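Local coordinates for DsbA family protein (Salmonella typhimurium, PDB 7JVE) that acts in a trimer as a bifunctional thioredoxin-like enzyme with both thiol oxidase and disulfide isomerase activities, at residues V103-I108 with W153-Y158. Residues are numbered along the deposited sequence; the frame is centred on the assembly and turned at random.
Sequences VVENLI and WHNALY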
ATOM      1  N   VAL A 103     -11.844   2.675 -22.011  1.00 31.29           N
ATOM      2  CA  VAL A 103     -11.508   4.091 -22.093  1.00 34.42           C
ATOM      3  C   VAL A 103     -10.761   4.375 -23.385  1.00 32.85           C
ATOM      4  O   VAL A 103     -11.040   5.356 -24.086  1.00 31.77           O
ATOM      5  CB  VAL A 103     -10.682   4.527 -20.867  1.00 37.43           C
ATOM      6  CG1 VAL A 103      -9.924   5.843 -21.173  1.00 32.17           C
ATOM      7  CG2 VAL A 103     -11.587   4.687 -19.658  1.00 36.09           C
ATOM      8  N   VAL A 104      -9.790   3.525 -23.712  1.00 29.42           N
ATOM      9  CA  VAL A 104      -9.044   3.712 -24.947  1.00 30.07           C
ATOM     10  C   VAL A 104      -9.980   3.658 -26.149  1.00 34.75           C
ATOM     11  O   VAL A 104      -9.887   4.489 -27.066  1.00 30.95           O
ATOM     12  CB  VAL A 104      -7.914   2.675 -25.042  1.00 31.44           C
ATOM     13  CG1 VAL A 104      -7.237   2.751 -26.410  1.00 30.05           C
ATOM     14  CG2 VAL A 104      -6.891   2.911 -23.913  1.00 26.53           C
ATOM     15  N   GLU A 105     -10.905   2.689 -26.162  1.00 32.51           N
ATOM     16  CA  GLU A 105     -11.869   2.606 -27.258  1.00 34.90           C
ATOM     17  C   GLU A 105     -12.676   3.896 -27.370  1.00 34.76           C
ATOM     18  O   GLU A 105     -12.910   4.393 -28.479  1.00 32.77           O
ATOM     19  CB  GLU A 105     -12.800   1.401 -27.063  1.00 34.62           C
ATOM     20  CG  GLU A 105     -13.778   1.123 -28.225  1.00 49.53           C
ATOM     21  CD  GLU A 105     -13.082   1.006 -29.609  1.00 57.93           C
ATOM     22  OE1 GLU A 105     -12.599  -0.106 -29.935  1.00 51.01           O
ATOM     23  OE2 GLU A 105     -13.043   2.002 -30.390  1.00 54.17           O
ATOM     24  N   ASN A 106     -13.103   4.460 -26.232  1.00 32.18           N
ATOM     25  CA  ASN A 106     -13.811   5.738 -26.272  1.00 36.18           C
ATOM     26  C   ASN A 106     -12.927   6.846 -26.843  1.00 34.83           C
ATOM     27  O   ASN A 106     -13.382   7.645 -27.668  1.00 30.14           O
ATOM     28  CB  ASN A 106     -14.312   6.121 -24.877  1.00 35.32           C
ATOM     29  CG  ASN A 106     -15.549   5.362 -24.463  1.00 42.46           C
ATOM     30  OD1 ASN A 106     -16.051   4.501 -25.186  1.00 41.30           O
ATOM     31  ND2 ASN A 106     -16.051   5.675 -23.275  1.00 52.65           N
ATOM     32  N   LEU A 107     -11.664   6.924 -26.403  1.00 34.46           N
ATOM     33  CA  LEU A 107     -10.764   7.935 -26.959  1.00 35.13           C
ATOM     34  C   LEU A 107     -10.650   7.793 -28.465  1.00 32.78           C
ATOM     35  O   LEU A 107     -10.641   8.796 -29.193  1.00 35.14           O
ATOM     36  CB  LEU A 107      -9.368   7.851 -26.332  1.00 28.54           C
ATOM     37  CG  LEU A 107      -9.212   8.596 -25.019  1.00 33.46           C
ATOM     38  CD1 LEU A 107      -7.866   8.261 -24.384  1.00 37.41           C
ATOM     39  CD2 LEU A 107      -9.360  10.081 -25.257  1.00 30.15           C
ATOM     40  N   ILE A 108     -10.547   6.553 -28.948  1.00 28.02           N
ATOM     41  CA  ILE A 108     -10.321   6.335 -30.368  1.00 30.69           C
ATOM     42  C   ILE A 108     -11.522   6.811 -31.173  1.00 37.60           C
ATOM     43  O   ILE A 108     -11.368   7.496 -32.193  1.00 32.95           O
ATOM     44  CB  ILE A 108      -9.983   4.853 -30.626  1.00 30.68           C
ATOM     45  CG1 ILE A 108      -8.567   4.561 -30.105  1.00 28.49           C
ATOM     46  CG2 ILE A 108     -10.113   4.532 -32.091  1.00 29.66           C
ATOM     47  CD1 ILE A 108      -8.147   3.108 -30.203  1.00 29.57           C
ATOM     48  N   TRP A 153      -9.398  -7.542 -32.864  1.00 22.26           N
ATOM     49  CA  TRP A 153      -8.639  -8.645 -32.289  1.00 22.93           C
ATOM     50  C   TRP A 153      -8.093  -8.263 -30.916  1.00 22.57           C
ATOM     51  O   TRP A 153      -8.194  -9.025 -29.947  1.00 25.71           O
ATOM     52  CB  TRP A 153      -7.510  -9.040 -33.244  1.00 19.62           C
ATOM     53  CG  TRP A 153      -6.353  -9.643 -32.555  1.00 21.80           C
ATOM     54  CD1 TRP A 153      -5.179  -9.022 -32.225  1.00 20.90           C
ATOM     55  CD2 TRP A 153      -6.250 -10.989 -32.073  1.00 21.02           C
ATOM     56  NE1 TRP A 153      -4.342  -9.909 -31.582  1.00 20.23           N
ATOM     57  CE2 TRP A 153      -4.970 -11.121 -31.475  1.00 20.60           C
ATOM     58  CE3 TRP A 153      -7.105 -12.103 -32.102  1.00 23.31           C
ATOM     59  CZ2 TRP A 153      -4.521 -12.327 -30.905  1.00 19.87           C
ATOM     60  CZ3 TRP A 153      -6.659 -13.302 -31.533  1.00 24.95           C
ATOM     61  CH2 TRP A 153      -5.376 -13.400 -30.942  1.00 22.35           C
ATOM     62  N   HIS A 154      -7.505  -7.076 -30.828  1.00 19.85           N
ATOM     63  CA  HIS A 154      -6.931  -6.585 -29.585  1.00 19.45           C
ATOM     64  C   HIS A 154      -7.973  -6.558 -28.471  1.00 22.95           C
ATOM     65  O   HIS A 154      -7.751  -7.100 -27.382  1.00 23.42           O
ATOM     66  CB  HIS A 154      -6.334  -5.203 -29.877  1.00 20.52           C
ATOM     67  CG  HIS A 154      -6.024  -4.372 -28.672  1.00 21.58           C
ATOM     68  ND1 HIS A 154      -4.750  -4.251 -28.167  1.00 20.11           N
ATOM     69  CD2 HIS A 154      -6.806  -3.564 -27.920  1.00 22.93           C
ATOM     70  CE1 HIS A 154      -4.764  -3.431 -27.136  1.00 22.24           C
ATOM     71  NE2 HIS A 154      -6.000  -2.996 -26.964  1.00 25.81           N
ATOM     72  N   ASN A 155      -9.129  -5.946 -28.729  1.00 21.91           N
ATOM     73  CA  ASN A 155     -10.178  -5.917 -27.717  1.00 22.55           C
ATOM     74  C   ASN A 155     -10.680  -7.317 -27.392  1.00 29.34           C
ATOM     75  O   ASN A 155     -11.007  -7.616 -26.234  1.00 28.36           O
ATOM     76  CB  ASN A 155     -11.332  -5.046 -28.186  1.00 24.13           C
ATOM     77  CG  ASN A 155     -10.953  -3.585 -28.264  1.00 29.12           C
ATOM     78  OD1 ASN A 155     -10.159  -3.114 -27.463  1.00 28.04           O
ATOM     79  ND2 ASN A 155     -11.515  -2.865 -29.232  1.00 26.75           N
ATOM     80  N   ALA A 156     -10.762  -8.193 -28.399  1.00 22.28           N
ATOM     81  CA  ALA A 156     -11.277  -9.528 -28.141  1.00 24.81           C
ATOM     82  C   ALA A 156     -10.339 -10.308 -27.228  1.00 26.10           C
ATOM     83  O   ALA A 156     -10.798 -11.088 -26.389  1.00 26.24           O
ATOM     84  CB  ALA A 156     -11.492 -10.277 -29.459  1.00 23.00           C
ATOM     85  N   LEU A 157      -9.033 -10.089 -27.365  1.00 26.05           N
ATOM     86  CA  LEU A 157      -8.078 -10.796 -26.531  1.00 25.58           C
ATOM     87  C   LEU A 157      -8.213 -10.376 -25.070  1.00 25.97           C
ATOM     88  O   LEU A 157      -8.354 -11.228 -24.186  1.00 28.44           O
ATOM     89  CB  LEU A 157      -6.670 -10.569 -27.072  1.00 22.48           C
ATOM     90  CG  LEU A 157      -5.588 -11.479 -26.491  1.00 26.49           C
ATOM     91  CD1 LEU A 157      -6.030 -12.934 -26.517  1.00 23.17           C
ATOM     92  CD2 LEU A 157      -4.259 -11.284 -27.233  1.00 23.16           C
ATOM     93  N   TYR A 158      -8.175  -9.067 -24.799  1.00 23.67           N
ATOM     94  CA  TYR A 158      -8.652  -8.525 -23.524  1.00 26.36           C
ATOM     95  C   TYR A 158      -9.977  -9.085 -23.026  1.00 31.61           C
ATOM     96  O   TYR A 158     -10.100  -9.421 -21.844  1.00 31.88           O
ATOM     97  CB  TYR A 158      -8.708  -6.995 -23.631  1.00 26.58           C
ATOM     98  CG  TYR A 158      -7.416  -6.257 -23.371  1.00 26.76           C
ATOM     99  CD1 TYR A 158      -6.438  -6.807 -22.550  1.00 25.66           C
ATOM    100  CD2 TYR A 158      -7.115  -5.065 -24.041  1.00 28.69           C
ATOM    101  CE1 TYR A 158      -5.268  -6.118 -22.275  1.00 24.28           C
ATOM    102  CE2 TYR A 158      -5.913  -4.393 -23.822  1.00 21.43           C
ATOM    103  CZ  TYR A 158      -4.996  -4.916 -22.934  1.00 24.85           C
ATOM    104  OH  TYR A 158      -3.793  -4.243 -22.691  1.00 27.28           O
TER
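Glu105 and Asn155 reach towards each other between two helices of the DsbA-type thioredoxin fold. Glu105 lies on helix 95-110, which starts just after Cys94 of the Cys94-Cys97 disulfide. Asn155 lies on helix 147-159, part of the helical region inserted into the thioredoxin core. The backbones stay well apart here, with Glu105 CA and Asn155 CA 8.7 Å from each other. Two polar side chains bridge the helices at the surface.

The glutamate takes a bent path. Its CG is anti to the backbone N (chi1 -174°), which carries the chain off the helix. The turn at chi2 then brings the carboxylate round to the asparagine. Asn155 sends its amide out from the other helix, and the two side chains cross at about a right angle. Glu105 OE1 does the touching and accepts a hydrogen bond from Asn155 ND2 at 3.0 Å. The bond is weak, because the N-H points well aside from the oxygen (131°). The carboxylate and amide planes are 70° apart.

On the same asparagine, OD1 sits at the edge of the His154 ring, in its plane. That ring belongs to the buried side of helix 147-159, where it packs edge-to-face on Phe90 and Phe118. Further along, Tyr158 touches Cys97, Ser98 and Ala101, joining the same two helices nearer the redox centre. The Glu105-Asn155 pair is a small polar contact, with 64 Å² buried between the segments. The other carboxylate oxygen, Glu105 OE2, points away from the amide and lies 5.2 Å from Asn155 ND2.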